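Side-chain contacts in ferulic acid decarboxylase 1 (Candida dubliniensis, PDB 4ZAD), which is a prenylated-flavin-dependent decarboxylase of the UbiD family that probably converts cinnamic, ferulic and p-coumaric acids reversibly into styrene and related vinyl aromatics: residues Pro296-Thr301 with Phe456-Pro461; Pro350-Ile355 with Ser390-Asp395; Leu337-Thr342 with Leu368-Lys373. All blocks are in the same frame, centred on the assembly; numbering follows the deposited sequence.

Contact 1: Pro296-Thr301 with Phe456-Pro461; sequences PKDHHT and FASQGP
Asp298 reaches from the loop 296-301 toward Gln459 and Ser458, on and just beyond the short helix that includes 456-458, and its carboxylate supplies the larger share of this small surface contact, with the amide of Gln459 facing it. Its CB already points at 456-461. CG then stands beside the backbone N and anti to the carbonyl carbon (chi1 -76°), which directs the carboxylate toward 456-461. Asp298 CG and OD1 lie farther from the amide than OD2 does. The outermost atom, Asp298 OD2, stops 3.3 Å from the atom modelled as Gln459 OE1, while Ser458 OG is more remote, 4.4 Å from Asp298 OD2. Which end of the Gln459 amide faces the acid is doubtful, because the group is probably turned over in the model. Its plane is surer: amide and carboxylate are nearly coplanar, 26° apart. A glutamine suits this place because its chain, bent at chi2, can bring a polar head back to the acid from a CB that does not itself point there. Next to Asp298, His299 folds back on the loop: His299 ND1 donates to Lys297 O (3.0 Å), arriving from above the carbonyl plane. Ser458 OG also has a weak bond to Pro455 O. The side chain of Ser458 lies about 9 Å from that of Glu289, the probable proton donor, so the contact is near the active site but not part of it. Gln459 also rests on Phe295 and on Phe477 of the second subunit. In the fold, 296-301 leads into strand 300-312, where His300 bonds through its backbone to Glu284 of strand 280-284, and it meets helix 455-458 and the turn that follows, joining the Rift-related part to the C-terminal part.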
ATOM      1  N   PRO A 296       0.577  22.325 -14.257  1.00 37.03           N
ATOM      2  CA  PRO A 296      -0.093  23.297 -15.102  1.00 38.40           C
ATOM      3  C   PRO A 296       0.822  24.044 -16.053  1.00 39.14           C
ATOM      4  O   PRO A 296       0.327  24.612 -17.014  1.00 39.02           O
ATOM      5  CB  PRO A 296      -0.733  24.283 -14.093  1.00 38.24           C
ATOM      6  CG  PRO A 296      -0.610  23.666 -12.807  1.00 37.97           C
ATOM      7  CD  PRO A 296       0.614  22.802 -12.875  1.00 37.49           C
ATOM      8  N   LYS A 297       2.121  24.056 -15.777  1.00 40.68           N
ATOM      9  CA  LYS A 297       3.072  24.754 -16.634  1.00 42.54           C
ATOM     10  C   LYS A 297       3.645  23.869 -17.739  1.00 43.54           C
ATOM     11  O   LYS A 297       4.254  24.389 -18.673  1.00 43.35           O
ATOM     12  CB  LYS A 297       4.191  25.389 -15.792  1.00 43.12           C
ATOM     13  CG  LYS A 297       3.793  26.764 -15.180  1.00 44.10           C
ATOM     14  CD  LYS A 297       4.722  27.177 -14.021  1.00 44.43           C
ATOM     15  N   ASP A 298       3.443  22.546 -17.643  1.00 44.74           N
ATOM     16  CA  ASP A 298       3.825  21.624 -18.725  1.00 45.42           C
ATOM     17  C   ASP A 298       3.031  21.884 -20.007  1.00 46.23           C
ATOM     18  O   ASP A 298       1.817  21.695 -20.044  1.00 46.63           O
ATOM     19  CB  ASP A 298       3.609  20.175 -18.315  1.00 45.39           C
ATOM     20  CG  ASP A 298       4.663  19.671 -17.362  1.00 45.21           C
ATOM     21  OD1 ASP A 298       5.502  20.466 -16.883  1.00 45.12           O
ATOM     22  OD2 ASP A 298       4.643  18.452 -17.100  1.00 46.15           O
ATOM     23  N   HIS A 299       3.735  22.308 -21.054  1.00 47.03           N
ATOM     24  CA  HIS A 299       3.127  22.585 -22.368  1.00 47.29           C
ATOM     25  C   HIS A 299       3.870  21.833 -23.458  1.00 45.33           C
ATOM     26  O   HIS A 299       5.099  21.641 -23.391  1.00 44.95           O
ATOM     27  CB  HIS A 299       3.157  24.098 -22.666  1.00 48.70           C
ATOM     28  CG  HIS A 299       2.088  24.862 -21.947  1.00 52.76           C
ATOM     29  ND1 HIS A 299       2.250  25.357 -20.666  1.00 56.06           N
ATOM     30  CD2 HIS A 299       0.814  25.160 -22.309  1.00 57.41           C
ATOM     31  CE1 HIS A 299       1.130  25.946 -20.277  1.00 57.51           C
ATOM     32  NE2 HIS A 299       0.241  25.839 -21.254  1.00 59.46           N
ATOM     33  N   HIS A 300       3.102  21.393 -24.448  1.00 43.00           N
ATOM     34  CA  HIS A 300       3.661  20.801 -25.650  1.00 41.18           C
ATOM     35  C   HIS A 300       2.651  20.872 -26.773  1.00 38.91           C
ATOM     36  O   HIS A 300       1.465  21.147 -26.546  1.00 38.18           O
ATOM     37  CB  HIS A 300       4.162  19.362 -25.431  1.00 41.28           C
ATOM     38  CG  HIS A 300       3.094  18.360 -25.068  1.00 43.74           C
ATOM     39  ND1 HIS A 300       1.763  18.502 -25.417  1.00 44.12           N
ATOM     40  CD2 HIS A 300       3.186  17.161 -24.434  1.00 44.92           C
ATOM     41  CE1 HIS A 300       1.082  17.455 -24.986  1.00 42.83           C
ATOM     42  NE2 HIS A 300       1.922  16.625 -24.394  1.00 43.44           N
ATOM     43  N   THR A 301       3.150  20.634 -27.983  1.00 36.38           N
ATOM     44  CA  THR A 301       2.366  20.754 -29.202  1.00 34.29           C
ATOM     45  C   THR A 301       1.914  19.405 -29.691  1.00 31.76           C
ATOM     46  O   THR A 301       2.655  18.435 -29.552  1.00 31.31           O
ATOM     47  CB  THR A 301       3.208  21.367 -30.319  1.00 34.58           C
ATOM     48  OG1 THR A 301       4.392  20.570 -30.550  1.00 33.65           O
ATOM     49  CG2 THR A 301       3.581  22.781 -29.939  1.00 35.13           C
ATOM     50  N   PHE A 456       7.782  10.907 -12.374  1.00 32.35           N
ATOM     51  CA  PHE A 456       9.215  10.865 -12.106  1.00 32.03           C
ATOM     52  C   PHE A 456      10.021  11.073 -13.394  1.00 31.82           C
ATOM     53  O   PHE A 456      11.143  11.566 -13.332  1.00 30.95           O
ATOM     54  CB  PHE A 456       9.642   9.588 -11.344  1.00 32.45           C
ATOM     55  CG  PHE A 456       9.113   8.289 -11.923  1.00 32.22           C
ATOM     56  CD1 PHE A 456       9.603   7.787 -13.106  1.00 33.53           C
ATOM     57  CD2 PHE A 456       8.166   7.545 -11.244  1.00 30.62           C
ATOM     58  CE1 PHE A 456       9.124   6.579 -13.604  1.00 34.20           C
ATOM     59  CE2 PHE A 456       7.699   6.331 -11.742  1.00 29.44           C
ATOM     60  CZ  PHE A 456       8.157   5.857 -12.906  1.00 30.99           C
ATOM     61  N   ALA A 457       9.423  10.722 -14.542  1.00 31.79           N
ATOM     62  CA  ALA A 457      10.016  11.005 -15.860  1.00 32.31           C
ATOM     63  C   ALA A 457       9.676  12.414 -16.379  1.00 33.02           C
ATOM     64  O   ALA A 457      10.554  13.110 -16.868  1.00 33.01           O
ATOM     65  CB  ALA A 457       9.631   9.942 -16.891  1.00 31.25           C
ATOM     66  N   SER A 458       8.428  12.854 -16.264  1.00 33.70           N
ATOM     67  CA  SER A 458       8.041  14.110 -16.900  1.00 34.53           C
ATOM     68  C   SER A 458       8.698  15.308 -16.237  1.00 36.17           C
ATOM     69  O   SER A 458       8.984  16.311 -16.912  1.00 36.94           O
ATOM     70  CB  SER A 458       6.526  14.276 -16.927  1.00 33.94           C
ATOM     71  OG  SER A 458       5.986  14.486 -15.635  1.00 35.24           O
ATOM     72  N   GLN A 459       8.916  15.197 -14.916  1.00 37.65           N
ATOM     73  CA  GLN A 459       9.564  16.227 -14.093  1.00 37.92           C
ATOM     74  C   GLN A 459      11.065  15.996 -13.910  1.00 38.88           C
ATOM     75  O   GLN A 459      11.743  16.830 -13.304  1.00 38.51           O
ATOM     76  CB  GLN A 459       8.934  16.253 -12.700  1.00 37.70           C
ATOM     77  CG  GLN A 459       7.441  16.434 -12.667  1.00 37.72           C
ATOM     78  CD  GLN A 459       6.961  17.484 -13.628  1.00 37.52           C
ATOM     79  OE1 GLN A 459       6.437  17.147 -14.681  1.00 39.55           O
ATOM     80  NE2 GLN A 459       7.170  18.753 -13.302  1.00 34.97           N
ATOM     81  N   GLY A 460      11.572  14.862 -14.408  1.00 40.32           N
ATOM     82  CA  GLY A 460      12.996  14.472 -14.267  1.00 40.95           C
ATOM     83  C   GLY A 460      13.803  14.484 -15.556  1.00 41.58           C
ATOM     84  O   GLY A 460      13.370  15.041 -16.549  1.00 41.15           O
ATOM     85  N   PRO A 461      15.001  13.871 -15.535  1.00 43.44           N
ATOM     86  CA  PRO A 461      15.856  13.753 -16.722  1.00 44.50           C
ATOM     87  C   PRO A 461      15.405  12.734 -17.793  1.00 45.64           C
ATOM     88  O   PRO A 461      15.828  12.853 -18.940  1.00 46.80           O
ATOM     89  CB  PRO A 461      17.203  13.319 -16.132  1.00 44.46           C
ATOM     90  CG  PRO A 461      16.863  12.560 -14.925  1.00 43.93           C
ATOM     91  CD  PRO A 461      15.654  13.282 -14.346  1.00 43.81           C
TER

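Contact 2: Pro350-Ile355 with Ser390-Asp395; sequences PVLSKI and SNLVGD
Leu392 meets Val351 and Leu352 where helix 386-399, part of the beta-alpha-beta crossover between the neighbouring parallel strands 369-374 and 412-417, packs beside the short, weakly bonded helix 352-355. Across the two segments the interaction is wholly apolar. One methyl, Leu392 CD2, does most of the touching: it lies 3.9 Å from Val351 CG1 and 3.7 Å from Leu352 CD1. CG of Leu392 is anti to the backbone N (chi1 -166°), which swings the isobutyl group toward 350-355, with CD2 in the lead. The two leucine chains run antiparallel alongside one another, whereas the valine meets Leu392 at a slant. Branched aliphatic residues suit such a seam, since their methyls make van der Waals contact without any polar group to satisfy. Val393, from the same turn, also packs on Ile413 and Leu415 of strand 412-417, with Leu352 at its flank.

No hydrogen bond joins the two segments. The turn at 350-355 is held by Lys354 N to Val351 O (3.0 Å), and Ser353 OG bonds to His349 O. The longest apolar approach here is Leu352 CD1 to Val393 CG2, at 4.5 Å.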
ATOM      1  N   PRO A 350       6.582 -19.957 -24.412  1.00 30.65           N
ATOM      2  CA  PRO A 350       6.825 -21.374 -24.070  1.00 30.52           C
ATOM      3  C   PRO A 350       7.350 -21.620 -22.653  1.00 29.60           C
ATOM      4  O   PRO A 350       7.070 -22.658 -22.098  1.00 29.25           O
ATOM      5  CB  PRO A 350       7.827 -21.860 -25.148  1.00 30.50           C
ATOM      6  CG  PRO A 350       8.364 -20.629 -25.810  1.00 31.25           C
ATOM      7  CD  PRO A 350       7.286 -19.556 -25.649  1.00 31.11           C
ATOM      8  N   VAL A 351       8.088 -20.677 -22.085  1.00 29.09           N
ATOM      9  CA  VAL A 351       8.616 -20.819 -20.716  1.00 28.67           C
ATOM     10  C   VAL A 351       7.699 -20.179 -19.666  1.00 28.46           C
ATOM     11  O   VAL A 351       7.294 -20.825 -18.684  1.00 27.43           O
ATOM     12  CB  VAL A 351       9.999 -20.159 -20.600  1.00 28.59           C
ATOM     13  CG1 VAL A 351      10.468 -20.183 -19.166  1.00 29.62           C
ATOM     14  CG2 VAL A 351      11.018 -20.854 -21.525  1.00 27.69           C
ATOM     15  N   LEU A 352       7.395 -18.900 -19.901  1.00 28.23           N
ATOM     16  CA  LEU A 352       6.613 -18.048 -18.988  1.00 27.80           C
ATOM     17  C   LEU A 352       5.176 -18.563 -18.783  1.00 26.92           C
ATOM     18  O   LEU A 352       4.613 -18.403 -17.713  1.00 25.36           O
ATOM     19  CB  LEU A 352       6.645 -16.567 -19.483  1.00 28.00           C
ATOM     20  CG  LEU A 352       7.644 -15.591 -18.841  1.00 27.97           C
ATOM     21  CD1 LEU A 352       8.824 -16.342 -18.342  1.00 29.64           C
ATOM     22  CD2 LEU A 352       8.105 -14.431 -19.756  1.00 27.65           C
ATOM     23  N   SER A 353       4.627 -19.256 -19.774  1.00 27.06           N
ATOM     24  CA  SER A 353       3.311 -19.889 -19.619  1.00 27.56           C
ATOM     25  C   SER A 353       3.261 -21.054 -18.673  1.00 27.72           C
ATOM     26  O   SER A 353       2.183 -21.415 -18.245  1.00 28.23           O
ATOM     27  CB  SER A 353       2.746 -20.354 -20.949  1.00 27.90           C
ATOM     28  OG  SER A 353       3.586 -21.322 -21.584  1.00 29.42           O
ATOM     29  N   LYS A 354       4.399 -21.653 -18.347  1.00 28.67           N
ATOM     30  CA  LYS A 354       4.432 -22.781 -17.400  1.00 29.43           C
ATOM     31  C   LYS A 354       4.366 -22.333 -15.935  1.00 29.40           C
ATOM     32  O   LYS A 354       3.888 -23.085 -15.071  1.00 29.29           O
ATOM     33  CB  LYS A 354       5.721 -23.609 -17.577  1.00 30.20           C
ATOM     34  CG  LYS A 354       5.924 -24.343 -18.926  1.00 33.14           C
ATOM     35  CD  LYS A 354       7.116 -25.338 -18.799  1.00 37.43           C
ATOM     36  CE  LYS A 354       8.171 -25.283 -19.939  1.00 39.14           C
ATOM     37  NZ  LYS A 354       9.604 -25.387 -19.418  1.00 38.00           N
ATOM     38  N   ILE A 355       4.889 -21.131 -15.662  1.00 29.30           N
ATOM     39  CA  ILE A 355       5.073 -20.627 -14.298  1.00 28.68           C
ATOM     40  C   ILE A 355       4.218 -19.442 -13.902  1.00 28.34           C
ATOM     41  O   ILE A 355       4.019 -19.232 -12.720  1.00 27.73           O
ATOM     42  CB  ILE A 355       6.539 -20.184 -14.031  1.00 29.00           C
ATOM     43  CG1 ILE A 355       6.965 -19.078 -14.995  1.00 28.47           C
ATOM     44  CG2 ILE A 355       7.495 -21.384 -14.060  1.00 27.60           C
ATOM     45  CD1 ILE A 355       8.366 -18.590 -14.758  1.00 28.65           C
ATOM     46  N   SER A 390      14.585 -12.796 -14.102  1.00 26.11           N
ATOM     47  CA  SER A 390      14.314 -11.379 -14.261  1.00 26.35           C
ATOM     48  C   SER A 390      14.768 -10.830 -15.594  1.00 26.27           C
ATOM     49  O   SER A 390      14.150  -9.926 -16.134  1.00 26.75           O
ATOM     50  CB  SER A 390      14.969 -10.581 -13.147  1.00 25.69           C
ATOM     51  OG  SER A 390      14.470 -11.039 -11.927  1.00 26.03           O
ATOM     52  N   ASN A 391      15.888 -11.330 -16.086  1.00 26.82           N
ATOM     53  CA  ASN A 391      16.378 -10.991 -17.428  1.00 26.86           C
ATOM     54  C   ASN A 391      15.384 -11.471 -18.495  1.00 26.86           C
ATOM     55  O   ASN A 391      15.032 -10.705 -19.425  1.00 27.06           O
ATOM     56  CB  ASN A 391      17.733 -11.653 -17.650  1.00 27.21           C
ATOM     57  CG  ASN A 391      18.555 -10.983 -18.709  1.00 26.79           C
ATOM     58  OD1 ASN A 391      18.046 -10.464 -19.712  1.00 27.61           O
ATOM     59  ND2 ASN A 391      19.863 -11.021 -18.506  1.00 26.25           N
ATOM     60  N   LEU A 392      14.897 -12.708 -18.343  1.00 25.77           N
ATOM     61  CA  LEU A 392      13.887 -13.217 -19.258  1.00 25.76           C
ATOM     62  C   LEU A 392      12.598 -12.415 -19.231  1.00 25.35           C
ATOM     63  O   LEU A 392      12.069 -12.103 -20.286  1.00 25.83           O
ATOM     64  CB  LEU A 392      13.512 -14.667 -18.952  1.00 26.03           C
ATOM     65  CG  LEU A 392      12.715 -15.314 -20.085  1.00 27.04           C
ATOM     66  CD1 LEU A 392      13.622 -15.322 -21.307  1.00 29.23           C
ATOM     67  CD2 LEU A 392      12.260 -16.742 -19.765  1.00 30.86           C
ATOM     68  N   VAL A 393      12.060 -12.159 -18.043  1.00 24.56           N
ATOM     69  CA  VAL A 393      10.808 -11.453 -17.922  1.00 24.17           C
ATOM     70  C   VAL A 393      10.966 -10.063 -18.551  1.00 24.31           C
ATOM     71  O   VAL A 393      10.233  -9.699 -19.440  1.00 24.20           O
ATOM     72  CB  VAL A 393      10.301 -11.361 -16.416  1.00 24.74           C
ATOM     73  CG1 VAL A 393       9.157 -10.283 -16.235  1.00 21.74           C
ATOM     74  CG2 VAL A 393       9.849 -12.734 -15.899  1.00 21.56           C
ATOM     75  N   GLY A 394      11.935  -9.297 -18.118  1.00 24.34           N
ATOM     76  CA  GLY A 394      12.028  -7.932 -18.595  1.00 25.53           C
ATOM     77  C   GLY A 394      12.355  -7.788 -20.071  1.00 26.50           C
ATOM     78  O   GLY A 394      11.905  -6.841 -20.716  1.00 26.79           O
ATOM     79  N   ASP A 395      13.146  -8.702 -20.625  1.00 27.12           N
ATOM     80  CA  ASP A 395      13.427  -8.636 -22.048  1.00 27.88           C
ATOM     81  C   ASP A 395      12.100  -8.828 -22.743  1.00 27.00           C
ATOM     82  O   ASP A 395      11.754  -8.102 -23.698  1.00 26.87           O
ATOM     83  CB  ASP A 395      14.431  -9.703 -22.503  1.00 28.59           C
ATOM     84  CG  ASP A 395      15.889  -9.263 -22.317  1.00 32.42           C
ATOM     85  OD1 ASP A 395      16.142  -8.062 -22.010  1.00 35.26           O
ATOM     86  OD2 ASP A 395      16.797 -10.135 -22.480  1.00 38.71           O
TER

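Contact 3: Leu337-Thr342 with Leu368-Lys373; sequences LVSAET and LWLAVK
Leu370 reaches from strand 369-374 to helix 334-347 and divides its two methyls between two helix residues one turn apart. Leu370 CD1 comes to 4.1 Å from Ser339 OG, and Leu370 CD2 meets Thr342 CG2 tip to tip, also at 4.1 Å. The CG of Leu370 lies anti to its own N (chi1 -178°), extending the fork from the strand toward the helix. A leucine fits because it offers two separate apolar ends to the helix.

The next shell explains how the helix residues are turned. Thr342 OG1 bonds to Val338 O (2.7 Å), reached from above the carbonyl plane, while Thr342 N takes the same Val338 O (2.9 Å) from the opposite face. With its hydroxyl held back on the helix, the threonine presents its methyl to Leu370. Ser339 OG likewise bonds to Gly335 O, and more weakly to Thr361 N.

Farther out, Leu370 packs on Val359, and its backbone pairs with Glu412 and Ile414 of the adjoining strand 412-417. The helix turns Ala340 and Leu337 to helix 99-108, and Glu341 forms a salt bridge with Arg110. Thr342 also touches Val406 and Cys407, close along the chain to Lys405, which binds the prenylated flavin.

Chemically, then, two hydroxyl residues can line a buried apolar seam, because their oxygens are bonded within or beside the helix and no hydrogen bond is needed across to the strand.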
ATOM      1  N   LEU A 337      -6.513  -3.687 -18.471  1.00 23.24           N
ATOM      2  CA  LEU A 337      -6.486  -4.194 -19.823  1.00 23.02           C
ATOM      3  C   LEU A 337      -5.061  -4.392 -20.279  1.00 23.26           C
ATOM      4  O   LEU A 337      -4.810  -5.274 -21.062  1.00 23.09           O
ATOM      5  CB  LEU A 337      -7.248  -3.259 -20.749  1.00 23.30           C
ATOM      6  CG  LEU A 337      -8.717  -3.050 -20.341  1.00 22.29           C
ATOM      7  CD1 LEU A 337      -9.319  -2.041 -21.289  1.00 20.87           C
ATOM      8  CD2 LEU A 337      -9.516  -4.369 -20.305  1.00 20.88           C
ATOM      9  N   VAL A 338      -4.118  -3.595 -19.778  1.00 23.58           N
ATOM     10  CA  VAL A 338      -2.715  -3.975 -19.914  1.00 23.94           C
ATOM     11  C   VAL A 338      -2.487  -5.330 -19.276  1.00 24.43           C
ATOM     12  O   VAL A 338      -1.808  -6.164 -19.846  1.00 25.07           O
ATOM     13  CB  VAL A 338      -1.724  -2.963 -19.315  1.00 23.99           C
ATOM     14  CG1 VAL A 338      -0.416  -3.639 -19.034  1.00 22.18           C
ATOM     15  CG2 VAL A 338      -1.516  -1.818 -20.289  1.00 22.79           C
ATOM     16  N   SER A 339      -3.076  -5.544 -18.102  1.00 25.20           N
ATOM     17  CA  SER A 339      -2.925  -6.815 -17.377  1.00 25.44           C
ATOM     18  C   SER A 339      -3.451  -7.988 -18.187  1.00 25.00           C
ATOM     19  O   SER A 339      -2.796  -9.017 -18.267  1.00 25.13           O
ATOM     20  CB  SER A 339      -3.667  -6.790 -16.034  1.00 24.94           C
ATOM     21  OG  SER A 339      -3.131  -5.804 -15.216  1.00 25.18           O
ATOM     22  N   ALA A 340      -4.646  -7.809 -18.750  1.00 24.57           N
ATOM     23  CA  ALA A 340      -5.272  -8.816 -19.567  1.00 23.79           C
ATOM     24  C   ALA A 340      -4.448  -9.101 -20.814  1.00 23.29           C
ATOM     25  O   ALA A 340      -4.138 -10.252 -21.084  1.00 22.43           O
ATOM     26  CB  ALA A 340      -6.661  -8.409 -19.936  1.00 23.72           C
ATOM     27  N   GLU A 341      -4.056  -8.090 -21.569  1.00 23.09           N
ATOM     28  CA  GLU A 341      -3.238  -8.419 -22.722  1.00 23.84           C
ATOM     29  C   GLU A 341      -1.899  -9.079 -22.313  1.00 24.19           C
ATOM     30  O   GLU A 341      -1.444  -9.992 -22.981  1.00 25.15           O
ATOM     31  CB  GLU A 341      -3.016  -7.232 -23.631  1.00 23.98           C
ATOM     32  CG  GLU A 341      -2.232  -7.543 -24.929  1.00 24.27           C
ATOM     33  CD  GLU A 341      -3.027  -8.272 -26.014  1.00 25.23           C
ATOM     34  OE1 GLU A 341      -4.121  -8.803 -25.741  1.00 26.10           O
ATOM     35  OE2 GLU A 341      -2.536  -8.334 -27.165  1.00 25.95           O
ATOM     36  N   THR A 342      -1.276  -8.662 -21.217  1.00 24.10           N
ATOM     37  CA  THR A 342      -0.003  -9.246 -20.855  1.00 23.65           C
ATOM     38  C   THR A 342      -0.181 -10.719 -20.426  1.00 25.30           C
ATOM     39  O   THR A 342       0.705 -11.573 -20.645  1.00 24.09           O
ATOM     40  CB  THR A 342       0.696  -8.440 -19.782  1.00 23.65           C
ATOM     41  OG1 THR A 342       0.746  -7.059 -20.178  1.00 19.79           O
ATOM     42  CG2 THR A 342       2.115  -8.973 -19.561  1.00 20.58           C
ATOM     43  N   LEU A 368       1.742   1.754 -12.628  1.00 20.19           N
ATOM     44  CA  LEU A 368       3.193   1.762 -12.845  1.00 19.42           C
ATOM     45  C   LEU A 368       3.830   0.418 -12.473  1.00 19.53           C
ATOM     46  O   LEU A 368       4.958   0.132 -12.889  1.00 20.55           O
ATOM     47  CB  LEU A 368       3.838   2.870 -12.030  1.00 18.92           C
ATOM     48  CG  LEU A 368       3.567   4.265 -12.595  1.00 19.71           C
ATOM     49  CD1 LEU A 368       3.633   5.338 -11.556  1.00 17.63           C
ATOM     50  CD2 LEU A 368       4.530   4.555 -13.752  1.00 16.88           C
ATOM     51  N   TRP A 369       3.106  -0.423 -11.730  1.00 19.06           N
ATOM     52  CA  TRP A 369       3.638  -1.714 -11.267  1.00 18.37           C
ATOM     53  C   TRP A 369       2.851  -2.802 -11.881  1.00 18.06           C
ATOM     54  O   TRP A 369       1.641  -2.694 -11.992  1.00 18.20           O
ATOM     55  CB  TRP A 369       3.414  -1.900  -9.778  1.00 18.19           C
ATOM     56  CG  TRP A 369       4.256  -1.191  -8.892  1.00 15.05           C
ATOM     57  CD1 TRP A 369       5.101  -0.176  -9.185  1.00 16.53           C
ATOM     58  CD2 TRP A 369       4.313  -1.388  -7.491  1.00 11.65           C
ATOM     59  NE1 TRP A 369       5.710   0.271  -8.029  1.00 16.87           N
ATOM     60  CE2 TRP A 369       5.237  -0.475  -6.977  1.00 13.74           C
ATOM     61  CE3 TRP A 369       3.657  -2.247  -6.617  1.00 12.03           C
ATOM     62  CZ2 TRP A 369       5.538  -0.411  -5.636  1.00 15.11           C
ATOM     63  CZ3 TRP A 369       3.933  -2.192  -5.309  1.00 11.05           C
ATOM     64  CH2 TRP A 369       4.880  -1.280  -4.811  1.00 16.55           C
ATOM     65  N   LEU A 370       3.504  -3.901 -12.176  1.00 18.20           N
ATOM     66  CA  LEU A 370       2.777  -5.107 -12.639  1.00 17.66           C
ATOM     67  C   LEU A 370       3.205  -6.229 -11.735  1.00 16.98           C
ATOM     68  O   LEU A 370       4.349  -6.578 -11.698  1.00 17.28           O
ATOM     69  CB  LEU A 370       3.111  -5.460 -14.096  1.00 17.15           C
ATOM     70  CG  LEU A 370       2.367  -6.675 -14.675  1.00 16.34           C
ATOM     71  CD1 LEU A 370       0.887  -6.317 -14.807  1.00 15.34           C
ATOM     72  CD2 LEU A 370       2.920  -7.156 -16.020  1.00 10.57           C
ATOM     73  N   ALA A 371       2.285  -6.761 -10.968  1.00 17.55           N
ATOM     74  CA  ALA A 371       2.575  -7.916 -10.145  1.00 17.96           C
ATOM     75  C   ALA A 371       2.500  -9.118 -11.049  1.00 18.84           C
ATOM     76  O   ALA A 371       1.567  -9.208 -11.880  1.00 18.97           O
ATOM     77  CB  ALA A 371       1.553  -8.035  -9.009  1.00 17.25           C
ATOM     78  N   VAL A 372       3.447 -10.043 -10.878  1.00 19.37           N
ATOM     79  CA  VAL A 372       3.470 -11.307 -11.642  1.00 19.99           C
ATOM     80  C   VAL A 372       3.466 -12.508 -10.718  1.00 19.91           C
ATOM     81  O   VAL A 372       4.445 -12.771 -10.059  1.00 19.94           O
ATOM     82  CB  VAL A 372       4.729 -11.350 -12.510  1.00 20.31           C
ATOM     83  CG1 VAL A 372       4.908 -12.721 -13.158  1.00 19.87           C
ATOM     84  CG2 VAL A 372       4.640 -10.244 -13.555  1.00 20.78           C
ATOM     85  N   LYS A 373       2.367 -13.229 -10.655  1.00 20.36           N
ATOM     86  CA  LYS A 373       2.237 -14.319  -9.695  1.00 21.69           C
ATOM     87  C   LYS A 373       2.775 -15.651 -10.258  1.00 22.93           C
ATOM     88  O   LYS A 373       2.227 -16.186 -11.211  1.00 24.35           O
ATOM     89  CB  LYS A 373       0.781 -14.471  -9.306  1.00 21.94           C
ATOM     90  CG  LYS A 373       0.525 -15.553  -8.271  1.00 23.11           C
ATOM     91  CD  LYS A 373      -0.941 -15.569  -7.824  1.00 21.95           C
ATOM     92  CE  LYS A 373      -1.175 -16.656  -6.778  1.00 22.97           C
ATOM     93  NZ  LYS A 373      -2.603 -16.809  -6.445  1.00 21.51           N
TER

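Overall arrangement
Following the chain from the N terminus, 296-301 comes first and pairs with 456-461 to close contact 1, a long loop that encloses the other two contacts. Inside it, 337-342 is followed by 350-355, then 368-373 completes contact 3 and 390-395 completes contact 2, so these two cross. Their centres are 14 Å apart; contact 3 joins helix 334-347 to the C-terminal sheet, and contact 2 joins helices 352-355 and 386-399. Contact 1, which ties in the loop before strand 300-312, touches contact 3 directly, Phe456 CZ lying 3.9 Å from Leu368 CD2, and segments of both also pack on the second subunit.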